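Local coordinates for putative ABC transporter amino acid-binding protein (Sinorhizobium meliloti, PDB 2Q88) that binds the compatible solute ectoine, probably delivering it to an ABC transporter for uptake in osmoprotection, at residues F14-I19 with R72-T77; L111-Y116 with I167-L172; Q94-D99 with Y201-A206; E22-A27 with V174-D179. One frame throughout, in Å; residues are numbered along the deposited sequence.

Contact 1: F14-I19 with R72-T77; sequences FARIAI and RHDAIT. With CD (cadmium ion), chain E.
Asp-74 reaches Arg-16 by both backbone and side chain where two parallel strands begin to pair. From its CB, 3.3 Å from Arg-16 O, the side chain runs on through CG, set anti to its own carbonyl carbon (chi1 -58°), and Asp-74 OD2 accepts from Arg-16 N at 2.7 Å. That bond is nearly straight (175°) and arrives on the anti side of the carboxylate, 20° out of its plane. OD1 turns to a salt bridge with Lys-5. Arg-16 O in turn accepts two N-H groups, from Asp-74 N at 2.7 Å and from Ala-75 N at 3.2 Å. An alanine in place of Asp-74 would probably leave Arg-16 N without its acceptor and Lys-5 without its counter-charge. Farther on, regular parallel pairing takes over: Ala-18 N bonds to Ala-75 O and Thr-77 N to Ala-18 O, each close to the carbonyl plane. His-73 NE2 binds a cadmium ion at 2.5 Å, and Ser-57 and a water are further ligands. Strand 14-19 is the middle of a three-stranded parallel sheet, with 53-58 on its other edge; helix 64-69 packs on Ile-76, and helix 37-48 on Ala-15, Ile-19 and Thr-77.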
loop_
_atom_site.group_PDB
_atom_site.type_symbol
_atom_site.label_atom_id
_atom_site.label_comp_id
_atom_site.label_asym_id
_atom_site.label_seq_id
_atom_site.Cartn_x
_atom_site.Cartn_y
_atom_site.Cartn_z
ATOM N N PHE A 14 -19.452 4.428 -12.057
ATOM C CA PHE A 14 -18.435 3.881 -11.142
ATOM C C PHE A 14 -17.040 3.894 -11.737
ATOM O O PHE A 14 -16.881 3.879 -12.959
ATOM C CB PHE A 14 -18.787 2.443 -10.688
ATOM C CG PHE A 14 -18.848 1.435 -11.811
ATOM C CD1 PHE A 14 -17.712 0.720 -12.186
ATOM C CD2 PHE A 14 -20.041 1.202 -12.489
ATOM C CE1 PHE A 14 -17.754 -0.208 -13.232
ATOM C CE2 PHE A 14 -20.104 0.274 -13.530
ATOM C CZ PHE A 14 -18.955 -0.433 -13.906
ATOM N N ALA A 15 -16.044 3.913 -10.847
ATOM C CA ALA A 15 -14.645 3.676 -11.191
ATOM C C ALA A 15 -14.246 2.293 -10.702
ATOM O O ALA A 15 -14.664 1.867 -9.627
ATOM C CB ALA A 15 -13.746 4.737 -10.531
ATOM N N ARG A 16 -13.443 1.594 -11.493
ATOM C CA ARG A 16 -12.867 0.319 -11.071
ATOM C C ARG A 16 -11.539 0.594 -10.379
ATOM O O ARG A 16 -10.655 1.226 -10.962
ATOM C CB ARG A 16 -12.622 -0.601 -12.262
ATOM C CG ARG A 16 -13.866 -0.982 -13.031
ATOM C CD ARG A 16 -13.557 -1.727 -14.305
ATOM N NE ARG A 16 -14.773 -2.016 -15.053
ATOM C CZ ARG A 16 -15.515 -3.094 -14.870
ATOM N NH1 ARG A 16 -15.164 -3.998 -13.956
ATOM N NH2 ARG A 16 -16.615 -3.274 -15.602
ATOM N N ILE A 17 -11.402 0.119 -9.147
ATOM C CA ILE A 17 -10.177 0.351 -8.368
ATOM C C ILE A 17 -9.499 -0.973 -8.014
ATOM O O ILE A 17 -10.162 -1.994 -7.847
ATOM C CB ILE A 17 -10.455 1.225 -7.098
ATOM C CG1 ILE A 17 -11.418 0.520 -6.123
ATOM C CG2 ILE A 17 -10.966 2.635 -7.505
ATOM C CD1 ILE A 17 -11.714 1.268 -4.802
ATOM N N ALA A 18 -8.177 -0.954 -7.898
ATOM C CA ALA A 18 -7.439 -2.146 -7.520
ATOM C C ALA A 18 -7.018 -2.005 -6.067
ATOM O O ALA A 18 -6.489 -0.958 -5.682
ATOM C CB ALA A 18 -6.235 -2.328 -8.420
ATOM N N ILE A 19 -7.280 -3.051 -5.272
ATOM C CA ILE A 19 -6.911 -3.116 -3.851
ATOM C C ILE A 19 -6.266 -4.470 -3.520
ATOM O O ILE A 19 -6.291 -5.378 -4.344
ATOM C CB ILE A 19 -8.150 -2.912 -2.948
ATOM C CG1 ILE A 19 -9.119 -4.100 -3.062
ATOM C CG2 ILE A 19 -8.848 -1.590 -3.266
ATOM C CD1 ILE A 19 -10.113 -4.180 -1.903
ATOM N N ARG A 72 -7.464 -2.513 -17.338
ATOM C CA ARG A 72 -8.440 -3.328 -16.618
ATOM C C ARG A 72 -9.084 -2.579 -15.458
ATOM O O ARG A 72 -10.258 -2.798 -15.152
ATOM C CB ARG A 72 -7.833 -4.648 -16.139
ATOM C CG ARG A 72 -7.591 -5.637 -17.270
ATOM C CD ARG A 72 -7.187 -7.020 -16.808
ATOM N NE ARG A 72 -5.791 -7.091 -16.381
ATOM C CZ ARG A 72 -4.769 -7.374 -17.188
ATOM N NH1 ARG A 72 -4.981 -7.598 -18.478
ATOM N NH2 ARG A 72 -3.530 -7.431 -16.705
ATOM N N HIS A 73 -8.317 -1.701 -14.819
ATOM C CA HIS A 73 -8.862 -0.857 -13.757
ATOM C C HIS A 73 -8.578 0.613 -14.034
ATOM O O HIS A 73 -7.733 0.950 -14.881
ATOM C CB HIS A 73 -8.339 -1.307 -12.397
ATOM C CG HIS A 73 -8.427 -2.790 -12.203
ATOM N ND1 HIS A 73 -7.322 -3.612 -12.235
ATOM C CD2 HIS A 73 -9.499 -3.605 -12.050
ATOM C CE1 HIS A 73 -7.703 -4.867 -12.071
ATOM N NE2 HIS A 73 -9.020 -4.891 -11.959
ATOM N N ASP A 74 -9.294 1.477 -13.329
ATOM C CA ASP A 74 -9.231 2.921 -13.569
ATOM C C ASP A 74 -8.210 3.606 -12.669
ATOM O O ASP A 74 -7.609 4.605 -13.053
ATOM C CB ASP A 74 -10.619 3.526 -13.381
ATOM C CG ASP A 74 -11.649 2.899 -14.313
ATOM O OD1 ASP A 74 -11.348 2.802 -15.522
ATOM O OD2 ASP A 74 -12.762 2.453 -13.937
ATOM N N ALA A 75 -8.032 3.065 -11.468
ATOM C CA ALA A 75 -7.071 3.597 -10.507
ATOM C C ALA A 75 -6.570 2.477 -9.618
ATOM O O ALA A 75 -7.276 1.502 -9.408
ATOM C CB ALA A 75 -7.730 4.688 -9.655
ATOM N N ILE A 76 -5.351 2.611 -9.102
ATOM C CA ILE A 76 -4.877 1.726 -8.029
ATOM C C ILE A 76 -5.020 2.507 -6.737
ATOM O O ILE A 76 -4.422 3.559 -6.598
ATOM C CB ILE A 76 -3.390 1.326 -8.255
ATOM C CG1 ILE A 76 -3.232 0.518 -9.543
ATOM C CG2 ILE A 76 -2.869 0.521 -7.082
ATOM C CD1 ILE A 76 -1.769 0.465 -10.040
ATOM N N THR A 77 -5.822 2.021 -5.797
ATOM C CA THR A 77 -6.016 2.742 -4.544
ATOM C C THR A 77 -5.797 1.749 -3.418
ATOM O O THR A 77 -6.745 1.248 -2.818
ATOM C CB THR A 77 -7.431 3.337 -4.474
ATOM O OG1 THR A 77 -8.376 2.281 -4.614
ATOM C CG2 THR A 77 -7.717 4.230 -5.682
HETATM CD CD CD E . -10.969 -6.455 -12.334
HETATM O O HOH W 1 -12.982 -5.333 -12.809
#

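Contact 2: L111-Y116 with I167-L172; sequences LGLKSY and IDVYSL
Tyr-116 and Ser-171 meet through their hydroxyls, which form the one hydrogen bond between loop 111-116 and segment 167-172. Tyr-116 OH gives its proton to Ser-171 OG at 2.7 Å, and the serine oxygen is also hydrogen-bonded to Ala-102 O, consistent with a short relay from tyrosine through serine to a backbone carbonyl. With OG anti to its backbone N (chi1 -173°), Ser-171 holds that oxygen toward the tyrosine; Ser-171 CB is 3.8 Å from Tyr-116 OH. This is the buried, closely fitted end: the tyrosine ring also meets Phe-103 edge-to-face.

Away from it the packing thins. Leu-113 CD1 comes to 4.2 Å from Val-169 CG1, an apolar touch, and makes a carbon-to-carbon contact of 4.3 Å with Asp-168 CB. At the far end, exposed Leu-111 brings CD2 against the carboxylate of partly exposed Asp-168, 3.7 Å from its CG, the two side chains crossing at about a right angle. That is van der Waals contact; the polar end of Asp-168 is engaged by Lys-126, whose backbone N bonds to OD2. The backbones stay apart throughout, with Leu-113 CA and Val-169 CA 8.1 Å from each other.

Strand 169-173 lies between strands 98-106 and 127-129 in the mixed sheet, and the loop passes beside it before helix 116-121; helix 134-141 packs on both Tyr-116 and Ser-171.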
loop_
_atom_site.group_PDB
_atom_site.type_symbol
_atom_site.label_atom_id
_atom_site.label_comp_id
_atom_site.label_asym_id
_atom_site.label_seq_id
_atom_site.Cartn_x
_atom_site.Cartn_y
_atom_site.Cartn_z
ATOM N N LEU A 111 16.799 -14.532 16.225
ATOM C CA LEU A 111 17.794 -14.370 15.170
ATOM C C LEU A 111 18.357 -12.952 15.131
ATOM O O LEU A 111 19.205 -12.645 14.304
ATOM C CB LEU A 111 17.189 -14.760 13.823
ATOM C CG LEU A 111 17.354 -16.202 13.329
ATOM C CD1 LEU A 111 17.292 -17.248 14.430
ATOM C CD2 LEU A 111 16.353 -16.495 12.229
ATOM N N GLY A 112 17.881 -12.096 16.036
ATOM C CA GLY A 112 18.352 -10.712 16.144
ATOM C C GLY A 112 18.210 -9.945 14.845
ATOM O O GLY A 112 19.133 -9.247 14.429
ATOM N N LEU A 113 17.051 -10.085 14.208
ATOM C CA LEU A 113 16.768 -9.430 12.932
ATOM C C LEU A 113 16.092 -8.076 13.158
ATOM O O LEU A 113 14.958 -8.023 13.635
ATOM C CB LEU A 113 15.894 -10.328 12.039
ATOM C CG LEU A 113 16.386 -11.752 11.742
ATOM C CD1 LEU A 113 15.286 -12.591 11.088
ATOM C CD2 LEU A 113 17.638 -11.743 10.873
ATOM N N LYS A 114 16.804 -6.997 12.827
ATOM C CA LYS A 114 16.333 -5.618 13.039
ATOM C C LYS A 114 16.334 -4.795 11.738
ATOM O O LYS A 114 15.744 -3.710 11.675
ATOM C CB LYS A 114 17.207 -4.905 14.093
ATOM C CG LYS A 114 17.293 -5.592 15.452
ATOM C CD LYS A 114 18.351 -4.925 16.318
ATOM C CE LYS A 114 18.611 -5.691 17.613
ATOM N NZ LYS A 114 19.687 -5.022 18.433
ATOM N N SER A 115 17.018 -5.304 10.715
ATOM C CA SER A 115 17.140 -4.623 9.431
ATOM C C SER A 115 17.092 -5.657 8.314
ATOM O O SER A 115 17.243 -6.849 8.573
ATOM C CB SER A 115 18.465 -3.845 9.362
ATOM O OG SER A 115 19.583 -4.719 9.291
ATOM N N TYR A 116 16.891 -5.214 7.071
ATOM C CA TYR A 116 16.885 -6.159 5.956
ATOM C C TYR A 116 18.271 -6.747 5.725
ATOM O O TYR A 116 18.396 -7.865 5.221
ATOM C CB TYR A 116 16.343 -5.524 4.680
ATOM C CG TYR A 116 14.864 -5.249 4.735
ATOM C CD1 TYR A 116 14.390 -3.963 4.989
ATOM C CD2 TYR A 116 13.932 -6.273 4.545
ATOM C CE1 TYR A 116 13.014 -3.689 5.031
ATOM C CE2 TYR A 116 12.537 -6.009 4.586
ATOM C CZ TYR A 116 12.092 -4.712 4.844
ATOM O OH TYR A 116 10.728 -4.414 4.904
ATOM N N ILE A 167 8.700 -19.208 7.653
ATOM C CA ILE A 167 9.498 -17.988 7.548
ATOM C C ILE A 167 9.970 -17.548 8.944
ATOM O O ILE A 167 9.406 -17.964 9.960
ATOM C CB ILE A 167 8.713 -16.850 6.832
ATOM C CG1 ILE A 167 7.399 -16.539 7.562
ATOM C CG2 ILE A 167 8.455 -17.200 5.354
ATOM C CD1 ILE A 167 6.602 -15.398 6.942
ATOM N N ASP A 168 10.999 -16.718 8.985
ATOM C CA ASP A 168 11.508 -16.176 10.254
ATOM C C ASP A 168 11.022 -14.755 10.546
ATOM O O ASP A 168 11.068 -14.285 11.687
ATOM C CB ASP A 168 13.026 -16.213 10.260
ATOM C CG ASP A 168 13.563 -17.614 10.120
ATOM O OD1 ASP A 168 13.420 -18.400 11.086
ATOM O OD2 ASP A 168 14.129 -18.026 9.084
ATOM N N VAL A 169 10.574 -14.077 9.504
ATOM C CA VAL A 169 10.104 -12.707 9.619
ATOM C C VAL A 169 9.049 -12.480 8.545
ATOM O O VAL A 169 9.178 -12.988 7.438
ATOM C CB VAL A 169 11.276 -11.681 9.486
ATOM C CG1 VAL A 169 12.176 -11.999 8.309
ATOM C CG2 VAL A 169 10.765 -10.258 9.350
ATOM N N TYR A 170 8.016 -11.725 8.878
ATOM C CA TYR A 170 7.044 -11.291 7.879
ATOM C C TYR A 170 7.020 -9.767 7.892
ATOM O O TYR A 170 6.910 -9.150 8.949
ATOM C CB TYR A 170 5.675 -11.877 8.197
ATOM C CG TYR A 170 4.533 -11.444 7.282
ATOM C CD1 TYR A 170 4.646 -11.522 5.900
ATOM C CD2 TYR A 170 3.329 -10.990 7.817
ATOM C CE1 TYR A 170 3.583 -11.138 5.064
ATOM C CE2 TYR A 170 2.283 -10.602 7.008
ATOM C CZ TYR A 170 2.408 -10.677 5.638
ATOM O OH TYR A 170 1.345 -10.306 4.843
ATOM N N SER A 171 7.141 -9.164 6.722
ATOM C CA SER A 171 7.276 -7.720 6.640
ATOM C C SER A 171 6.114 -7.076 5.885
ATOM O O SER A 171 5.790 -7.495 4.780
ATOM C CB SER A 171 8.602 -7.351 5.983
ATOM O OG SER A 171 8.816 -5.954 6.042
ATOM N N LEU A 172 5.503 -6.077 6.531
ATOM C CA LEU A 172 4.457 -5.207 5.973
ATOM C C LEU A 172 4.675 -3.821 6.578
ATOM O O LEU A 172 5.513 -3.675 7.479
ATOM C CB LEU A 172 3.064 -5.705 6.383
ATOM C CG LEU A 172 2.464 -6.940 5.705
ATOM C CD1 LEU A 172 1.062 -7.160 6.196
ATOM C CD2 LEU A 172 2.485 -6.813 4.198
#

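Contact 3: Q94-D99 with Y201-A206; sequences QPILCD and YCDGAA
Cys-98 and Cys-202 are joined by a disulfide across a short antiparallel ladder, where they form a non-hydrogen-bonded pair. The SG atoms are 2.0 Å apart with a torsion of 99° about the S-S bond, and each SG is anti to its own carbonyl carbon. Beside this link the next pair, Asp-99 with Tyr-201, is hydrogen-bonded in both directions: Asp-99 N gives to Tyr-201 O at 2.8 Å, and Tyr-201 N to Asp-99 O at 3.0 Å. The carboxylate of Asp-99 serves another part of the fold, OD2 accepting from Leu-175 N.

On the other side of the disulfide, Asp-203 engages three backbone groups of 96-97. Its N-H gives to Leu-97 O at 2.8 Å, its carbonyl oxygen accepts from Ile-96 N, and OD1 accepts from Leu-97 N. The Ile-96 donor stands above the carbonyl plane, 39° out of it, whereas Leu-97 N meets OD1 nearly along the C-O axis of the carboxylate. The two N-H groups of neighbouring residues are thus satisfied by one aspartate, one by its main chain and the other by its side chain. Asp-203 O also receives a CA-H...O contact from Pro-95 CA, and Lys-226 bonds to Pro-95 O. Gln-94 lies farther along, with OE1 taken by Arg-250 N.

The side chains of Leu-97 and Asp-203 lie side by side and point the same way, with Leu-97 CB 3.3 Å from Asp-203 OD1.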
loop_
_atom_site.group_PDB
_atom_site.type_symbol
_atom_site.label_atom_id
_atom_site.label_comp_id
_atom_site.label_asym_id
_atom_site.label_seq_id
_atom_site.Cartn_x
_atom_site.Cartn_y
_atom_site.Cartn_z
ATOM N N GLN A 94 -1.055 13.312 -5.788
ATOM C CA GLN A 94 -0.229 13.783 -4.675
ATOM C C GLN A 94 -0.328 12.783 -3.502
ATOM O O GLN A 94 -1.200 11.916 -3.530
ATOM C CB GLN A 94 -0.677 15.201 -4.285
ATOM C CG GLN A 94 -0.283 16.274 -5.333
ATOM C CD GLN A 94 1.224 16.377 -5.565
ATOM O OE1 GLN A 94 2.024 16.221 -4.637
ATOM N NE2 GLN A 94 1.610 16.647 -6.806
ATOM N N PRO A 95 0.568 12.858 -2.513
ATOM C CA PRO A 95 0.633 11.848 -1.457
ATOM C C PRO A 95 -0.613 11.771 -0.591
ATOM O O PRO A 95 -1.277 12.779 -0.353
ATOM C CB PRO A 95 1.832 12.277 -0.606
ATOM C CG PRO A 95 2.578 13.272 -1.407
ATOM C CD PRO A 95 1.586 13.907 -2.331
ATOM N N ILE A 96 -0.921 10.561 -0.132
ATOM C CA ILE A 96 -2.105 10.317 0.687
ATOM C C ILE A 96 -1.769 9.560 1.965
ATOM O O ILE A 96 -1.933 10.104 3.067
ATOM C CB ILE A 96 -3.200 9.556 -0.128
ATOM C CG1 ILE A 96 -3.641 10.391 -1.336
ATOM C CG2 ILE A 96 -4.400 9.235 0.776
ATOM C CD1 ILE A 96 -4.572 9.688 -2.327
ATOM N N LEU A 97 -1.323 8.308 1.822
ATOM C CA LEU A 97 -1.049 7.422 2.968
ATOM C C LEU A 97 0.438 7.145 3.141
ATOM O O LEU A 97 1.077 6.543 2.275
ATOM C CB LEU A 97 -1.788 6.095 2.831
ATOM C CG LEU A 97 -3.304 6.126 2.588
ATOM C CD1 LEU A 97 -3.837 4.705 2.654
ATOM C CD2 LEU A 97 -4.002 6.974 3.644
ATOM N N CYS A 98 0.968 7.577 4.273
ATOM C CA CYS A 98 2.390 7.452 4.585
ATOM C C CYS A 98 2.606 6.412 5.672
ATOM O O CYS A 98 1.821 6.330 6.606
ATOM C CB CYS A 98 2.931 8.807 5.046
ATOM S SG CYS A 98 2.845 10.077 3.769
ATOM N N ASP A 99 3.658 5.605 5.544
ATOM C CA ASP A 99 3.997 4.639 6.591
ATOM C C ASP A 99 5.426 4.132 6.495
ATOM O O ASP A 99 6.037 4.138 5.420
ATOM C CB ASP A 99 3.037 3.439 6.585
ATOM C CG ASP A 99 2.811 2.862 7.989
ATOM O OD1 ASP A 99 3.226 3.490 8.988
ATOM O OD2 ASP A 99 2.224 1.791 8.203
ATOM N N TYR A 201 7.690 5.500 3.314
ATOM C CA TYR A 201 7.054 5.622 2.016
ATOM C C TYR A 201 5.730 6.359 2.173
ATOM O O TYR A 201 5.160 6.375 3.264
ATOM C CB TYR A 201 6.741 4.234 1.452
ATOM C CG TYR A 201 7.920 3.426 0.973
ATOM C CD1 TYR A 201 8.596 3.770 -0.200
ATOM C CD2 TYR A 201 8.346 2.303 1.674
ATOM C CE1 TYR A 201 9.677 3.027 -0.647
ATOM C CE2 TYR A 201 9.433 1.546 1.231
ATOM C CZ TYR A 201 10.088 1.919 0.069
ATOM O OH TYR A 201 11.166 1.194 -0.376
ATOM N N CYS A 202 5.266 6.963 1.080
ATOM C CA CYS A 202 3.881 7.427 0.953
ATOM C C CYS A 202 3.287 6.925 -0.349
ATOM O O CYS A 202 3.983 6.811 -1.357
ATOM C CB CYS A 202 3.785 8.956 0.947
ATOM S SG CYS A 202 4.365 9.808 2.421
ATOM N N ASP A 203 1.991 6.648 -0.337
ATOM C CA ASP A 203 1.298 6.277 -1.555
ATOM C C ASP A 203 0.568 7.469 -2.207
ATOM O O ASP A 203 0.658 8.606 -1.749
ATOM C CB ASP A 203 0.325 5.115 -1.283
ATOM C CG ASP A 203 -1.070 5.577 -0.884
ATOM O OD1 ASP A 203 -1.218 6.698 -0.347
ATOM O OD2 ASP A 203 -2.092 4.884 -1.090
ATOM N N GLY A 204 -0.111 7.190 -3.305
ATOM C CA GLY A 204 -1.125 8.077 -3.854
ATOM C C GLY A 204 -1.977 7.157 -4.697
ATOM O O GLY A 204 -1.618 5.992 -4.880
ATOM N N ALA A 205 -3.091 7.657 -5.220
ATOM C CA ALA A 205 -3.823 6.897 -6.220
ATOM C C ALA A 205 -3.006 6.898 -7.523
ATOM O O ALA A 205 -2.433 7.918 -7.884
ATOM C CB ALA A 205 -5.204 7.499 -6.444
ATOM N N ALA A 206 -2.935 5.757 -8.206
ATOM C CA ALA A 206 -2.212 5.683 -9.481
ATOM C C ALA A 206 -3.180 5.536 -10.650
ATOM O O ALA A 206 -4.081 4.700 -10.603
ATOM C CB ALA A 206 -1.242 4.533 -9.478
#

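Contact 4: E22-A27 with V174-D179; sequences EPPFTA and VLSIND. With 4CS ((4S)-2-methyl-1,4,5,6-tetrahydropyrimidine-4-carboxylic acid), chain F.
Glu-22 and Ser-176 meet at the edge of the ectoine pocket, with the serine hydroxyl turned onto the carboxylate. Ser-176 OG gives its hydrogen to Glu-22 OE2 at 2.6 Å, using the anti lone pair of that oxygen. With CG anti to the backbone N (chi1 -179°) and the chain extended beyond it, the glutamate reaches the ligand, whose ring nitrogen NAG gives to OE2 at 2.8 Å along a fairly straight line (166°) and more weakly to OE1. OE2 therefore accepts two hydrogens, while Tyr-61 OH bonds to OE1, so both oxygens are held and the carboxylate's rotation is probably fixed. Replacing Glu-22 by an alanine would probably leave the ligand nitrogen and the Ser-176 hydroxyl without their shared acceptor.

Phe-25 presents two different surfaces. One ring face receives the ligand methyl CAA, 3.4 Å above the plane and over its centre, while Ser-176 OG sits at the ring edge, 3.0 Å from Phe-25 CE1. Ser-176 OG thus touches two of the pocket residues, Glu-22 and Phe-25.

The two prolines, joined by a cis peptide bond, pack against the helix. Pro-24 CG rests 3.8 Å from Leu-175 CB, their side chains crossing at about a right angle, and Pro-23 CB approaches Asp-179 OD1, which is salt-bridged to Lys-183. A water bridges Pro-23 O and Ser-176 O.

Loop 22-27, after strand 14-19, thus lies against the first turns of helix 174-184, close behind strand 169-173, whose Pro-173 touches Glu-22 and Phe-25.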
loop_
_atom_site.group_PDB
_atom_site.type_symbol
_atom_site.label_atom_id
_atom_site.label_comp_id
_atom_site.label_asym_id
_atom_site.label_seq_id
_atom_site.Cartn_x
_atom_site.Cartn_y
_atom_site.Cartn_z
ATOM N N GLU A 22 -5.557 -5.340 2.833
ATOM C CA GLU A 22 -4.494 -5.247 3.841
ATOM C C GLU A 22 -4.823 -4.085 4.776
ATOM O O GLU A 22 -4.363 -2.962 4.559
ATOM C CB GLU A 22 -3.130 -5.035 3.173
ATOM C CG GLU A 22 -1.957 -4.959 4.160
ATOM C CD GLU A 22 -0.647 -4.566 3.502
ATOM O OE1 GLU A 22 -0.306 -5.184 2.470
ATOM O OE2 GLU A 22 0.052 -3.651 4.024
ATOM N N PRO A 23 -5.662 -4.331 5.786
ATOM C CA PRO A 23 -6.030 -3.277 6.733
ATOM C C PRO A 23 -4.793 -2.678 7.421
ATOM O O PRO A 23 -3.868 -3.433 7.741
ATOM C CB PRO A 23 -6.923 -4.001 7.761
ATOM C CG PRO A 23 -7.405 -5.261 7.090
ATOM C CD PRO A 23 -6.352 -5.609 6.057
ATOM N N PRO A 24 -4.776 -1.374 7.714
ATOM C CA PRO A 24 -5.864 -0.424 7.442
ATOM C C PRO A 24 -5.799 0.337 6.109
ATOM O O PRO A 24 -6.527 1.327 5.945
ATOM C CB PRO A 24 -5.694 0.584 8.576
ATOM C CG PRO A 24 -4.198 0.666 8.753
ATOM C CD PRO A 24 -3.692 -0.743 8.487
ATOM N N PHE A 25 -4.959 -0.104 5.176
ATOM C CA PHE A 25 -4.906 0.496 3.844
ATOM C C PHE A 25 -6.165 0.174 3.029
ATOM O O PHE A 25 -6.749 1.068 2.419
ATOM C CB PHE A 25 -3.669 0.027 3.088
ATOM C CG PHE A 25 -2.372 0.489 3.699
ATOM C CD1 PHE A 25 -1.787 -0.220 4.738
ATOM C CD2 PHE A 25 -1.727 1.627 3.217
ATOM C CE1 PHE A 25 -0.566 0.202 5.305
ATOM C CE2 PHE A 25 -0.509 2.051 3.767
ATOM C CZ PHE A 25 0.068 1.336 4.812
ATOM N N THR A 26 -6.560 -1.100 3.023
ATOM C CA THR A 26 -7.747 -1.576 2.290
ATOM C C THR A 26 -8.356 -2.693 3.104
ATOM O O THR A 26 -7.646 -3.417 3.802
ATOM C CB THR A 26 -7.390 -2.146 0.896
ATOM O OG1 THR A 26 -6.401 -3.167 1.042
ATOM C CG2 THR A 26 -6.721 -1.096 -0.014
ATOM N N ALA A 27 -9.671 -2.853 3.018
ATOM C CA ALA A 27 -10.358 -3.904 3.761
ATOM C C ALA A 27 -11.650 -4.202 3.028
ATOM O O ALA A 27 -12.176 -3.333 2.345
ATOM C CB ALA A 27 -10.660 -3.449 5.182
ATOM N N VAL A 174 4.145 -0.776 9.096
ATOM C CA VAL A 174 3.869 -0.705 10.535
ATOM C C VAL A 174 2.382 -0.826 10.876
ATOM O O VAL A 174 1.991 -1.665 11.688
ATOM C CB VAL A 174 4.443 0.606 11.130
ATOM C CG1 VAL A 174 4.013 0.799 12.587
ATOM C CG2 VAL A 174 5.966 0.606 11.005
ATOM N N LEU A 175 1.553 0.010 10.266
ATOM C CA LEU A 175 0.126 -0.024 10.579
ATOM C C LEU A 175 -0.544 -1.356 10.236
ATOM O O LEU A 175 -1.444 -1.788 10.959
ATOM C CB LEU A 175 -0.606 1.139 9.919
ATOM C CG LEU A 175 -0.333 2.513 10.526
ATOM C CD1 LEU A 175 -0.762 3.586 9.537
ATOM C CD2 LEU A 175 -1.084 2.706 11.854
ATOM N N SER A 176 -0.109 -1.990 9.149
ATOM C CA SER A 176 -0.646 -3.296 8.727
ATOM C C SER A 176 -0.219 -4.426 9.665
ATOM O O SER A 176 -1.024 -5.314 9.985
ATOM C CB SER A 176 -0.184 -3.645 7.305
ATOM O OG SER A 176 -0.533 -2.645 6.363
ATOM N N ILE A 177 1.054 -4.415 10.065
ATOM C CA ILE A 177 1.577 -5.434 10.983
ATOM C C ILE A 177 0.878 -5.304 12.337
ATOM O O ILE A 177 0.400 -6.297 12.875
ATOM C CB ILE A 177 3.131 -5.336 11.124
ATOM C CG1 ILE A 177 3.852 -5.889 9.875
ATOM C CG2 ILE A 177 3.629 -6.072 12.352
ATOM C CD1 ILE A 177 3.617 -7.414 9.593
ATOM N N ASN A 178 0.810 -4.084 12.873
ATOM C CA ASN A 178 0.155 -3.843 14.169
ATOM C C ASN A 178 -1.309 -4.273 14.194
ATOM O O ASN A 178 -1.781 -4.856 15.171
ATOM C CB ASN A 178 0.262 -2.366 14.575
ATOM C CG ASN A 178 1.637 -1.994 15.122
ATOM O OD1 ASN A 178 2.413 -2.849 15.553
ATOM N ND2 ASN A 178 1.931 -0.703 15.118
ATOM N N ASP A 179 -2.026 -3.981 13.118
ATOM C CA ASP A 179 -3.425 -4.375 13.012
ATOM C C ASP A 179 -3.575 -5.897 12.992
ATOM O O ASP A 179 -4.396 -6.469 13.726
ATOM C CB ASP A 179 -4.038 -3.749 11.765
ATOM C CG ASP A 179 -5.529 -3.885 11.731
ATOM O OD1 ASP A 179 -6.017 -4.705 10.928
ATOM O OD2 ASP A 179 -6.296 -3.236 12.479
HETATM O O 4CS F . 4.541 -2.283 -2.328
HETATM C C 4CS F . 3.791 -1.577 -1.654
HETATM O OXT 4CS F . 3.374 -0.506 -2.110
HETATM C CA 4CS F . 3.401 -2.008 -0.246
HETATM C CB 4CS F . 3.138 -3.497 -0.128
HETATM C CAD 4CS F . 2.801 -3.847 1.324
HETATM N NAG 4CS F . 1.653 -3.020 1.779
HETATM C CAI 4CS F . 1.405 -1.753 1.228
HETATM C CAA 4CS F . 0.202 -0.919 1.703
HETATM N N 4CS F . 2.228 -1.243 0.215
HETATM O O HOH W 2 -3.018 -5.841 8.300
#

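How the contacts relate
From the N terminus, strand 14-19 opens contact 1 and loop 22-27 opens contact 4 before 72-77 returns to close contact 1, so these two cross. Segment 94-99 then opens contact 3, and 111-116 opens contact 2, which closes at 167-172 and is nested in the loops of both contacts 3 and 4. Contact 4 closes at 174-179 and contact 3 last, at 201-206, so these two also cross. Contact 1 belongs to the three-stranded parallel sheet; contacts 2 and 3 both reach the mixed sheet, through strands 169-173 and 98-106; contact 4 ties the loop after strand 14-19 to the helix that follows strand 169-173. Ile-76 and Ala-206 link contacts 1 and 3.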